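Local structure of beta-agarase B (Zobellia galactanivorans, 4ATF) at residues V19-D22 with K28-F31; F38-P43 with S49-K54; K118-N121 with A125-V128. The protein hydrolyses the beta-1,4 linkages of agarose at random positions with retention of the anomeric configuration, giving mainly the tetramer. The protein carries 1 engineered substitution. All coordinates share one frame; numbering follows the deposited sequence. Where two conformers were deposited one is given.

Contact 1: V19-D22 with K28-F31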
ATOM      1  N   VAL A  19      -8.183  17.754   6.674  0.50 15.43           N
ATOM      2  CA  VAL A  19      -6.893  17.155   6.416  0.50 13.31           C
ATOM      3  C   VAL A  19      -6.050  17.323   7.696  0.50 13.77           C
ATOM      4  O   VAL A  19      -5.928  18.464   8.204  0.50 12.91           O
ATOM      5  CB  VAL A  19      -6.207  17.789   5.166  0.50 12.16           C
ATOM      6  CG1 VAL A  19      -4.737  17.338   5.084  0.50 10.01           C
ATOM      7  CG2 VAL A  19      -6.941  17.311   3.878  0.50 12.94           C
ATOM      8  N   PRO A  20      -5.482  16.197   8.236  1.00 14.49           N
ATOM      9  CA  PRO A  20      -4.777  16.305   9.516  1.00 14.79           C
ATOM     10  C   PRO A  20      -3.364  16.902   9.421  1.00 14.74           C
ATOM     11  O   PRO A  20      -2.814  17.421  10.447  1.00 15.01           O
ATOM     12  CB  PRO A  20      -4.742  14.835  10.017  1.00 15.13           C
ATOM     13  CG  PRO A  20      -4.678  14.001   8.757  1.00 14.60           C
ATOM     14  CD  PRO A  20      -5.601  14.771   7.788  1.00 13.65           C
ATOM     15  N   ALA A  21      -2.764  16.813   8.229  1.00 13.54           N
ATOM     16  CA  ALA A  21      -1.457  17.387   7.999  1.00 12.65           C
ATOM     17  C   ALA A  21      -1.540  18.937   7.855  1.00 14.35           C
ATOM     18  O   ALA A  21      -2.632  19.511   7.577  1.00 14.63           O
ATOM     19  CB  ALA A  21      -0.819  16.743   6.747  1.00 10.74           C
ATOM     20  N   ASP A  22      -0.401  19.611   8.070  1.00 14.44           N
ATOM     21  CA  ASP A  22      -0.396  21.081   8.215  1.00 16.45           C
ATOM     22  C   ASP A  22       0.048  21.633   6.832  1.00 16.02           C
ATOM     23  O   ASP A  22       1.160  21.355   6.393  1.00 14.13           O
ATOM     24  CB  ASP A  22       0.631  21.462   9.329  1.00 16.33           C
ATOM     25  CG  ASP A  22       0.603  22.950   9.706  1.00 18.75           C
ATOM     26  OD1 ASP A  22       0.202  23.813   8.881  1.00 18.51           O
ATOM     27  OD2 ASP A  22       1.039  23.269  10.840  1.00 17.80           O
ATOM     28  N   LYS A  28      -3.574  26.432   2.161  1.00 19.09           N
ATOM     29  CA  LYS A  28      -4.755  25.602   2.346  1.00 20.03           C
ATOM     30  C   LYS A  28      -4.576  24.307   1.558  1.00 18.47           C
ATOM     31  O   LYS A  28      -3.720  24.235   0.645  1.00 17.60           O
ATOM     32  CB  LYS A  28      -6.045  26.360   1.961  1.00 19.94           C
ATOM     33  CG  LYS A  28      -6.189  26.605   0.455  0.80 24.45           C
ATOM     34  CD  LYS A  28      -7.436  27.486   0.052  0.80 32.33           C
ATOM     35  CE  LYS A  28      -7.323  27.856  -1.447  0.80 34.29           C
ATOM     36  NZ  LYS A  28      -8.548  28.457  -1.988  0.80 37.13           N
ATOM     37  N   TRP A  29      -5.367  23.296   1.885  1.00 19.08           N
ATOM     38  CA  TRP A  29      -5.333  22.020   1.116  1.00 17.45           C
ATOM     39  C   TRP A  29      -6.341  22.078  -0.044  1.00 19.31           C
ATOM     40  O   TRP A  29      -7.576  22.343   0.162  1.00 19.84           O
ATOM     41  CB  TRP A  29      -5.651  20.806   2.021  1.00 16.19           C
ATOM     42  CG  TRP A  29      -4.619  20.554   3.039  1.00 14.81           C
ATOM     43  CD1 TRP A  29      -4.631  20.916   4.399  1.00 16.69           C
ATOM     44  CD2 TRP A  29      -3.328  20.016   2.782  1.00 13.92           C
ATOM     45  NE1 TRP A  29      -3.447  20.504   4.998  1.00 14.97           N
ATOM     46  CE2 TRP A  29      -2.624  19.972   4.024  1.00 14.22           C
ATOM     47  CE3 TRP A  29      -2.710  19.507   1.609  1.00 12.87           C
ATOM     48  CZ2 TRP A  29      -1.308  19.454   4.133  1.00 12.86           C
ATOM     49  CZ3 TRP A  29      -1.421  18.971   1.703  1.00 12.12           C
ATOM     50  CH2 TRP A  29      -0.733  18.934   2.989  1.00 13.82           C
ATOM     51  N   GLU A  30      -5.831  21.804  -1.249  1.00 19.51           N
ATOM     52  CA  GLU A  30      -6.651  21.840  -2.481  1.00 19.86           C
ATOM     53  C   GLU A  30      -6.920  20.418  -2.960  1.00 19.03           C
ATOM     54  O   GLU A  30      -5.979  19.662  -3.257  1.00 18.09           O
ATOM     55  CB  GLU A  30      -5.919  22.615  -3.581  1.00 20.09           C
ATOM     56  CG  GLU A  30      -6.746  22.759  -4.938  1.00 21.68           C
ATOM     57  CD  GLU A  30      -5.822  23.259  -6.057  0.70 24.14           C
ATOM     58  OE1 GLU A  30      -5.061  22.459  -6.708  0.70 24.95           O
ATOM     59  OE2 GLU A  30      -5.790  24.480  -6.186  0.70 22.32           O
ATOM     60  N   PHE A  31      -8.202  20.068  -3.037  1.00 19.16           N
ATOM     61  CA  PHE A  31      -8.672  18.727  -3.465  1.00 18.13           C
ATOM     62  C   PHE A  31      -8.303  18.499  -4.942  1.00 18.06           C
ATOM     63  O   PHE A  31      -8.554  19.375  -5.804  1.00 18.21           O
ATOM     64  CB  PHE A  31     -10.183  18.694  -3.262  1.00 18.49           C
ATOM     65  CG  PHE A  31     -10.848  17.395  -3.712  1.00 18.90           C
ATOM     66  CD1 PHE A  31     -10.829  16.247  -2.907  1.00 17.80           C
ATOM     67  CD2 PHE A  31     -11.494  17.337  -4.944  1.00 19.67           C
ATOM     68  CE1 PHE A  31     -11.429  15.038  -3.317  1.00 16.15           C
ATOM     69  CE2 PHE A  31     -12.124  16.067  -5.388  1.00 19.41           C
ATOM     70  CZ  PHE A  31     -12.085  14.965  -4.543  1.00 17.95           C
TER
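Trp-29 meets Val-19 and Ala-21 in a mixed contact, part CH-pi packing and part hydrogen bond, at the periphery of the beta-sandwich of this family 16 glycoside hydrolase. The loop 19-22 runs ahead of strand 27-31, which pairs antiparallel with strand 293-306, and the chain folds back so that the indole lies against that loop. Val-19 supplies the face contact. In the conformer described, its CG1 stands 3.5 Å from the centroid of the five-membered ring of Trp-29, only 11° off the ring normal, and 3.4 Å from Trp-29 NE1. Because CG1 is turned opposite the backbone N (chi1 169°), this methyl rather than CG2 rides over the pyrrole part of the indole. Val-19 CB lies beside it over the same face, 3.6 Å from Trp-29 CD1, and the two side chains cross at about a right angle. At the ring edge the polar partner is a main-chain carbonyl: Trp-29 NE1 donates to Ala-21 O over 2.9 Å. The bond is bent, with an N-H...O angle of 143°, and the nitrogen comes from well above the carbonyl plane rather than along a lone pair. Further round the rim, Ala-21 CB touches Trp-29 CZ2 at 3.8 Å. Tyr-204 meets the same indole edge-to-face, while Tyr-112 and Tyr-302 also touch it, placing the tryptophan in an aromatic cluster between the N-terminal loop and the strands. The indole N-H thus has a main-chain acceptor, which would limit rotation about chi2; the methyl on the face adds to this in the conformer described.

Contact 2: F38-P43 with S49-K54. With NA (sodium ion), chain I.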
ATOM      1  N   PHE A  38     -15.362   6.042  -5.694  1.00 16.46           N
ATOM      2  CA  PHE A  38     -15.832   4.710  -6.144  1.00 16.46           C
ATOM      3  C   PHE A  38     -17.358   4.565  -6.037  1.00 19.01           C
ATOM      4  O   PHE A  38     -17.856   3.493  -5.583  1.00 19.25           O
ATOM      5  CB  PHE A  38     -15.103   3.569  -5.348  1.00 15.32           C
ATOM      6  CG  PHE A  38     -13.599   3.604  -5.518  1.00 15.15           C
ATOM      7  CD1 PHE A  38     -13.020   3.426  -6.800  1.00 13.63           C
ATOM      8  CD2 PHE A  38     -12.748   3.889  -4.425  1.00 13.86           C
ATOM      9  CE1 PHE A  38     -11.659   3.479  -6.954  1.00 13.65           C
ATOM     10  CE2 PHE A  38     -11.407   3.930  -4.581  1.00 12.58           C
ATOM     11  CZ  PHE A  38     -10.847   3.739  -5.827  1.00 14.32           C
ATOM     12  N   GLU A  39     -18.106   5.595  -6.474  1.00 20.25           N
ATOM     13  CA  GLU A  39     -19.564   5.522  -6.373  1.00 23.92           C
ATOM     14  C   GLU A  39     -20.239   4.955  -7.655  1.00 25.46           C
ATOM     15  O   GLU A  39     -21.446   4.791  -7.691  1.00 27.94           O
ATOM     16  CB  GLU A  39     -20.207   6.806  -5.797  0.70 23.35           C
ATOM     17  CG  GLU A  39     -19.777   7.094  -4.339  0.70 26.20           C
ATOM     18  CD  GLU A  39     -20.427   6.173  -3.261  0.70 31.61           C
ATOM     19  OE1 GLU A  39     -21.583   5.748  -3.440  0.70 32.88           O
ATOM     20  OE2 GLU A  39     -19.775   5.867  -2.224  0.70 32.52           O
ATOM     21  N   TYR A  40     -19.457   4.547  -8.650  1.00 25.20           N
ATOM     22  CA  TYR A  40     -20.004   4.039  -9.927  1.00 24.03           C
ATOM     23  C   TYR A  40     -19.900   2.533  -9.893  1.00 24.52           C
ATOM     24  O   TYR A  40     -19.167   1.998  -9.041  1.00 23.97           O
ATOM     25  CB  TYR A  40     -19.147   4.586 -11.095  1.00 22.69           C
ATOM     26  CG  TYR A  40     -17.660   4.469 -10.849  1.00 19.97           C
ATOM     27  CD1 TYR A  40     -16.959   5.494 -10.212  1.00 20.81           C
ATOM     28  CD2 TYR A  40     -16.947   3.314 -11.235  1.00 16.98           C
ATOM     29  CE1 TYR A  40     -15.531   5.397  -9.996  1.00 18.98           C
ATOM     30  CE2 TYR A  40     -15.554   3.180 -10.991  1.00 19.57           C
ATOM     31  CZ  TYR A  40     -14.858   4.232 -10.353  1.00 18.11           C
ATOM     32  OH  TYR A  40     -13.496   4.121 -10.144  1.00 16.05           O
ATOM     33  N   GLU A  41     -20.508   1.842 -10.855  1.00 23.90           N
ATOM     34  CA  GLU A  41     -20.391   0.389 -10.920  1.00 25.01           C
ATOM     35  C   GLU A  41     -19.336  -0.007 -11.963  1.00 24.78           C
ATOM     36  O   GLU A  41     -19.476   0.374 -13.091  1.00 25.47           O
ATOM     37  CB  GLU A  41     -21.764  -0.249 -11.280  1.00 25.79           C
ATOM     38  CG  GLU A  41     -22.848  -0.040 -10.182  1.00 27.61           C
ATOM     39  CD  GLU A  41     -22.598  -0.920  -8.915  1.00 30.81           C
ATOM     40  OE1 GLU A  41     -22.336  -2.164  -9.040  0.70 28.56           O
ATOM     41  OE2 GLU A  41     -22.677  -0.350  -7.797  1.00 31.28           O
ATOM     42  N   ALA A  42     -18.347  -0.818 -11.635  1.00 21.73           N
ATOM     43  CA  ALA A  42     -17.383  -1.235 -12.652  1.00 21.63           C
ATOM     44  C   ALA A  42     -17.256  -2.756 -12.581  1.00 21.20           C
ATOM     45  O   ALA A  42     -16.560  -3.282 -11.682  1.00 19.63           O
ATOM     46  CB  ALA A  42     -16.017  -0.573 -12.409  1.00 20.44           C
ATOM     47  N   PRO A  43     -17.946  -3.477 -13.488  1.00 21.65           N
ATOM     48  CA  PRO A  43     -17.877  -4.972 -13.490  1.00 21.92           C
ATOM     49  C   PRO A  43     -16.415  -5.465 -13.605  1.00 21.70           C
ATOM     50  O   PRO A  43     -15.623  -4.850 -14.320  1.00 20.81           O
ATOM     51  CB  PRO A  43     -18.706  -5.372 -14.730  1.00 23.51           C
ATOM     52  CG  PRO A  43     -19.613  -4.179 -14.954  1.00 22.49           C
ATOM     53  CD  PRO A  43     -18.803  -2.965 -14.573  1.00 21.71           C
ATOM     54  N   SER A  49     -15.810   3.158 -18.638  0.50 23.81           N
ATOM     55  CA  SER A  49     -15.063   4.417 -18.784  0.50 23.86           C
ATOM     56  C   SER A  49     -14.818   5.187 -17.496  0.50 23.74           C
ATOM     57  O   SER A  49     -13.794   5.891 -17.374  0.50 23.54           O
ATOM     58  CB  SER A  49     -15.696   5.371 -19.810  0.50 24.16           C
ATOM     59  OG  SER A  49     -17.026   5.697 -19.483  0.50 24.84           O
ATOM     60  N   GLU A  50     -15.730   5.092 -16.538  1.00 23.23           N
ATOM     61  CA  GLU A  50     -15.547   5.867 -15.311  1.00 22.74           C
ATOM     62  C   GLU A  50     -14.323   5.349 -14.509  1.00 21.43           C
ATOM     63  O   GLU A  50     -13.437   6.103 -14.060  1.00 19.37           O
ATOM     64  CB  GLU A  50     -16.823   5.835 -14.467  1.00 25.28           C
ATOM     65  CG  GLU A  50     -16.808   6.920 -13.412  0.70 25.85           C
ATOM     66  CD  GLU A  50     -18.194   7.469 -13.123  0.70 28.11           C
ATOM     67  OE1 GLU A  50     -19.168   6.942 -13.699  0.70 27.05           O
ATOM     68  OE2 GLU A  50     -18.278   8.415 -12.291  0.70 27.80           O
ATOM     69  N   PHE A  51     -14.253   4.039 -14.338  1.00 18.93           N
ATOM     70  CA  PHE A  51     -13.046   3.460 -13.777  1.00 18.33           C
ATOM     71  C   PHE A  51     -11.778   3.797 -14.565  1.00 18.28           C
ATOM     72  O   PHE A  51     -10.767   4.235 -13.991  1.00 17.09           O
ATOM     73  CB  PHE A  51     -13.186   1.963 -13.748  1.00 15.99           C
ATOM     74  CG  PHE A  51     -11.979   1.261 -13.163  1.00 17.73           C
ATOM     75  CD1 PHE A  51     -11.869   1.093 -11.776  1.00 16.60           C
ATOM     76  CD2 PHE A  51     -10.974   0.745 -14.003  1.00 15.28           C
ATOM     77  CE1 PHE A  51     -10.752   0.431 -11.222  1.00 17.77           C
ATOM     78  CE2 PHE A  51      -9.865   0.079 -13.468  1.00 15.45           C
ATOM     79  CZ  PHE A  51      -9.752  -0.093 -12.073  1.00 16.53           C
ATOM     80  N   LEU A  52     -11.828   3.537 -15.866  1.00 19.07           N
ATOM     81  CA  LEU A  52     -10.661   3.637 -16.736  1.00 20.27           C
ATOM     82  C   LEU A  52     -10.163   5.050 -16.966  1.00 21.83           C
ATOM     83  O   LEU A  52      -8.992   5.219 -17.411  1.00 21.83           O
ATOM     84  CB  LEU A  52     -10.899   2.895 -18.058  1.00 21.04           C
ATOM     85  CG  LEU A  52     -11.028   1.381 -17.957  1.00 20.42           C
ATOM     86  CD1 LEU A  52     -11.572   0.818 -19.254  1.00 22.69           C
ATOM     87  CD2 LEU A  52      -9.664   0.728 -17.575  1.00 19.83           C
ATOM     88  N   GLU A  53     -10.971   6.071 -16.659  0.50 22.02           N
ATOM     89  CA  GLU A  53     -10.426   7.438 -16.692  0.50 22.23           C
ATOM     90  C   GLU A  53      -9.300   7.599 -15.683  0.50 21.16           C
ATOM     91  O   GLU A  53      -8.290   8.232 -15.982  0.50 20.03           O
ATOM     92  CB  GLU A  53     -11.465   8.517 -16.414  0.50 23.42           C
ATOM     93  CG  GLU A  53     -10.825   9.930 -16.100  0.50 25.98           C
ATOM     94  CD  GLU A  53     -10.076  10.553 -17.278  0.50 30.27           C
ATOM     95  OE1 GLU A  53     -10.044   9.949 -18.356  0.50 32.55           O
ATOM     96  OE2 GLU A  53      -9.539  11.679 -17.150  0.50 33.42           O
ATOM     97  N   LYS A  54      -9.466   7.020 -14.490  1.00 19.07           N
ATOM     98  CA  LYS A  54      -8.513   7.228 -13.441  1.00 18.64           C
ATOM     99  C   LYS A  54      -7.603   6.049 -13.161  1.00 17.35           C
ATOM    100  O   LYS A  54      -6.524   6.261 -12.584  1.00 17.36           O
ATOM    101  CB  LYS A  54      -9.232   7.598 -12.129  1.00 18.93           C
ATOM    102  CG  LYS A  54      -9.898   8.973 -12.234  1.00 20.84           C
ATOM    103  CD  LYS A  54     -10.547   9.487 -10.929  1.00 22.80           C
ATOM    104  CE  LYS A  54     -11.198  10.833 -11.259  1.00 23.73           C
ATOM    105  NZ  LYS A  54     -12.119  11.197 -10.221  1.00 24.26           N
TER
HETATM  106 NA    NA I 500     -17.072   5.042  -1.747  1.00 14.75          NA
HETATM  107  O   HOH W   1     -18.450   6.861  -1.016  1.00 29.91           O
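Tyr-40 lays one ring face against the side chain of Glu-50, a CH-pi contact through which the loop 38-43 packs on the short helix 49-54 at the margin of the GH16 beta-sandwich. Glu-50 CG stands 3.5 Å above the tyrosine plane, displaced toward the rim, and is nearest to Tyr-40 CD1, likewise at 3.5 Å. The glutamate chain bends at chi2, and its carboxylate lies nearly parallel to the ring, the planes 17° apart, with Glu-50 OE1 beside Tyr-40 CB at 3.5 Å. The tyrosine takes the crowded position, CG between its backbone N and carbonyl carbon (chi1 46°), and this aims the ring at the helix. On the same side of the ring, toward its CE2 edge, the helix backbone follows: Tyr-40 CE2 is 3.7 Å from Phe-51 N, and Phe-51 CB lies just beyond. Ala-42 completes the apolar patch, its CB 4.0 Å from Phe-51 CB. Next to Tyr-40 in the chain, Glu-39 takes no part in the packing and binds sodium through OE2 at 2.9 Å; Asn-37, Gly-81, Asp-297 and a water also bind the ion. The phenol end of Tyr-40 is hydrogen-bonded to Asp-36 OD2, and the same OH lies 3.8 Å from Phe-51 CD1.

Contact 3: K118-N121 with A125-V128. With GAL (beta-D-galactopyranose), chain E.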
ATOM      1  N   LYS A 118     -10.785  -1.045   4.536  1.00 11.48           N
ATOM      2  CA  LYS A 118     -11.011  -2.108   5.522  1.00 11.13           C
ATOM      3  C   LYS A 118     -10.086  -3.300   5.247  1.00 12.09           C
ATOM      4  O   LYS A 118     -10.277  -4.066   4.291  1.00 11.02           O
ATOM      5  CB  LYS A 118     -12.492  -2.523   5.520  1.00 12.50           C
ATOM      6  CG  LYS A 118     -12.890  -3.528   6.593  1.00 14.70           C
ATOM      7  CD  LYS A 118     -14.423  -3.799   6.468  1.00 19.09           C
ATOM      8  CE  LYS A 118     -14.719  -5.108   7.071  1.00 25.31           C
ATOM      9  NZ  LYS A 118     -15.145  -4.700   8.381  1.00 30.17           N
ATOM     10  N   VAL A 119      -9.074  -3.435   6.100  1.00 11.53           N
ATOM     11  CA  VAL A 119      -8.033  -4.496   5.971  1.00 10.87           C
ATOM     12  C   VAL A 119      -8.761  -5.860   5.950  1.00 11.59           C
ATOM     13  O   VAL A 119      -9.737  -6.061   6.741  1.00 11.27           O
ATOM     14  CB  VAL A 119      -7.055  -4.407   7.196  1.00  9.99           C
ATOM     15  CG1 VAL A 119      -6.029  -5.596   7.229  1.00  9.16           C
ATOM     16  CG2 VAL A 119      -6.310  -3.031   7.142  1.00 10.69           C
ATOM     17  N   MET A 120      -8.344  -6.783   5.077  1.00 10.77           N
ATOM     18  CA  MET A 120      -8.952  -8.124   5.034  1.00 11.47           C
ATOM     19  C   MET A 120      -8.727  -8.984   6.285  1.00 12.74           C
ATOM     20  O   MET A 120      -7.651  -8.934   6.891  1.00 12.78           O
ATOM     21  CB  MET A 120      -8.347  -8.934   3.880  1.00 11.54           C
ATOM     22  CG  MET A 120      -8.575  -8.296   2.528  1.00 11.48           C
ATOM     23  SD  MET A 120      -8.040  -9.416   1.163  1.00 14.56           S
ATOM     24  CE  MET A 120      -6.231  -9.417   1.472  1.00 14.99           C
ATOM     25  N   ASN A 121      -9.693  -9.861   6.593  1.00 11.93           N
ATOM     26  CA  ASN A 121      -9.495 -10.907   7.587  1.00 12.58           C
ATOM     27  C   ASN A 121      -8.806 -12.103   6.886  1.00 12.37           C
ATOM     28  O   ASN A 121      -9.392 -13.182   6.764  1.00 13.16           O
ATOM     29  CB  ASN A 121     -10.861 -11.329   8.149  1.00 12.76           C
ATOM     30  CG  ASN A 121     -10.735 -12.289   9.335  1.00 16.14           C
ATOM     31  OD1 ASN A 121      -9.637 -12.559   9.843  1.00 13.33           O
ATOM     32  ND2 ASN A 121     -11.862 -12.840   9.748  1.00 18.28           N
ATOM     33  N   ALA A 125      -1.621  -9.740   2.285  1.00  9.37           N
ATOM     34  CA  ALA A 125      -1.469  -8.284   2.520  1.00  9.85           C
ATOM     35  C   ALA A 125      -2.577  -7.471   1.886  1.00 10.20           C
ATOM     36  O   ALA A 125      -3.009  -7.811   0.777  1.00 12.09           O
ATOM     37  CB  ALA A 125      -0.056  -7.756   2.001  0.70  8.29           C
ATOM     38  N   SER A 126      -3.042  -6.431   2.584  1.00  9.95           N
ATOM     39  CA  SER A 126      -3.958  -5.385   2.065  1.00 10.37           C
ATOM     40  C   SER A 126      -3.133  -4.124   1.891  1.00 10.25           C
ATOM     41  O   SER A 126      -2.589  -3.635   2.872  1.00  9.77           O
ATOM     42  CB  SER A 126      -5.047  -5.117   3.109  1.00 10.87           C
ATOM     43  OG  SER A 126      -5.825  -6.280   3.352  1.00 11.79           O
ATOM     44  N   ASP A 127      -2.956  -3.633   0.657  1.00 10.05           N
ATOM     45  CA  ASP A 127      -1.941  -2.599   0.365  1.00 10.95           C
ATOM     46  C   ASP A 127      -2.521  -1.374  -0.339  1.00  9.36           C
ATOM     47  O   ASP A 127      -3.281  -1.521  -1.326  1.00 10.85           O
ATOM     48  CB  ASP A 127      -0.893  -3.190  -0.598  1.00 10.17           C
ATOM     49  CG  ASP A 127      -0.133  -4.354   0.009  1.00 16.14           C
ATOM     50  OD1 ASP A 127       0.243  -4.226   1.188  1.00 17.97           O
ATOM     51  OD2 ASP A 127       0.072  -5.405  -0.699  1.00 20.52           O
ATOM     52  N   VAL A 128      -2.079  -0.179   0.088  1.00  9.25           N
ATOM     53  CA  VAL A 128      -2.219   1.050  -0.679  1.00  8.34           C
ATOM     54  C   VAL A 128      -0.828   1.670  -0.629  1.00  9.52           C
ATOM     55  O   VAL A 128      -0.305   1.963   0.461  1.00  9.10           O
ATOM     56  CB  VAL A 128      -3.222   2.037  -0.000  1.00  9.39           C
ATOM     57  CG1 VAL A 128      -3.298   3.384  -0.749  1.00  9.06           C
ATOM     58  CG2 VAL A 128      -4.629   1.395   0.086  1.00  9.58           C
TER
HETATM   59  C1  GAL E   5       6.235  -2.926  -0.123  1.00 29.49           C
HETATM   60  C2  GAL E   5       7.137  -3.709  -1.065  1.00 26.47           C
HETATM   61  C3  GAL E   5       6.665  -3.819  -2.519  1.00 25.59           C
HETATM   62  C4  GAL E   5       5.240  -4.404  -2.466  1.00 27.47           C
HETATM   63  C5  GAL E   5       4.378  -3.562  -1.481  1.00 29.35           C
HETATM   64  C6  GAL E   5       2.899  -3.987  -1.434  1.00 31.05           C
HETATM   65  O2  GAL E   5       8.331  -2.981  -1.077  1.00 27.14           O
HETATM   66  O3  GAL E   5       7.604  -4.718  -3.136  1.00 22.77           O
HETATM   67  O4  GAL E   5       5.342  -5.715  -1.977  1.00 28.60           O
HETATM   68  O5  GAL E   5       4.913  -3.437  -0.156  1.00 28.33           O
HETATM   69  O6  GAL E   5       2.284  -3.049  -0.548  1.00 40.34           O
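The flat peptide joining Val-119 to Met-120 presents its N-H edge to Ser-126, while the peptide joining Ala-125 to Ser-126 is approached at its carbonyl oxygen by the Met-120 methyl. The segments lie where the chain passes from strand 111-118, paired with strands 199-207 and 293-306, to strand 125-132, paired with strands 137-145 and 255-262; in the jelly-roll sandwich of family 16 this connection joins the outer layer to the layer lining the substrate cleft. Met-120 N donates to Ser-126 OG over 3.1 Å, and the bond is nearly straight at 169°. The hydroxyl reaches the amide because OG is turned opposite the serine carbonyl carbon (chi1 -62°), and it satisfies a buried main-chain N-H that has left the strand pairing. Apolar atoms crowd round the same oxygen: Met-120 CG lies 3.5 Å from Ser-126 OG, and Val-119 CG1 flanks it at 3.9 Å. The methionine chain then bends at chi3, carrying CE toward strand 125-132. Phe-294 touches both Met-120 and Ser-126 from strand 293-306, and Val-119 packs on Leu-142 and Ala-144, so the hydroxyl bond is enclosed in the interior of the sandwich. Along the strand the directions alternate. Ser-126 faces inward, whereas its neighbours Ala-125 and Asp-127 face the cleft, where Ala-125 touches the engineered Asp-143, which occupies the position of the probable proton donor. Asp-127 belongs to the glycan pocket, near the galactose hydroxymethyl group, although its modelled approach to O6 is too close for the details to be trusted. The same sugar is hydrogen-bonded to Glu-262 OE1. On the inner side, Met-120 CE comes to rest 3.7 Å from Ala-125 O.

Overall arrangement
The three contacts follow one another along the chain without touching. Contacts 1 and 2 have centres 26 Å apart but nearest atoms only about 7 Å apart; contact 3 lies 25 Å from contact 1 and 21 Å from contact 2, centre to centre. Strand 293-306 relates all three: it pairs with strand 27-31 of contact 1, supplies Asp-297 to the sodium site that includes Glu-39 of contact 2, and packs Phe-294 on contact 3. Contact 3 alone reaches the probable catalytic centre, the Ala-125 side chain being about 4 Å from those of the engineered Asp-143 and substrate-binding Glu-262. In contact 2 the Phe-51 side chain is about 12 Å from that of substrate-binding Tyr-59, whereas contact 1 is remote from the cleft.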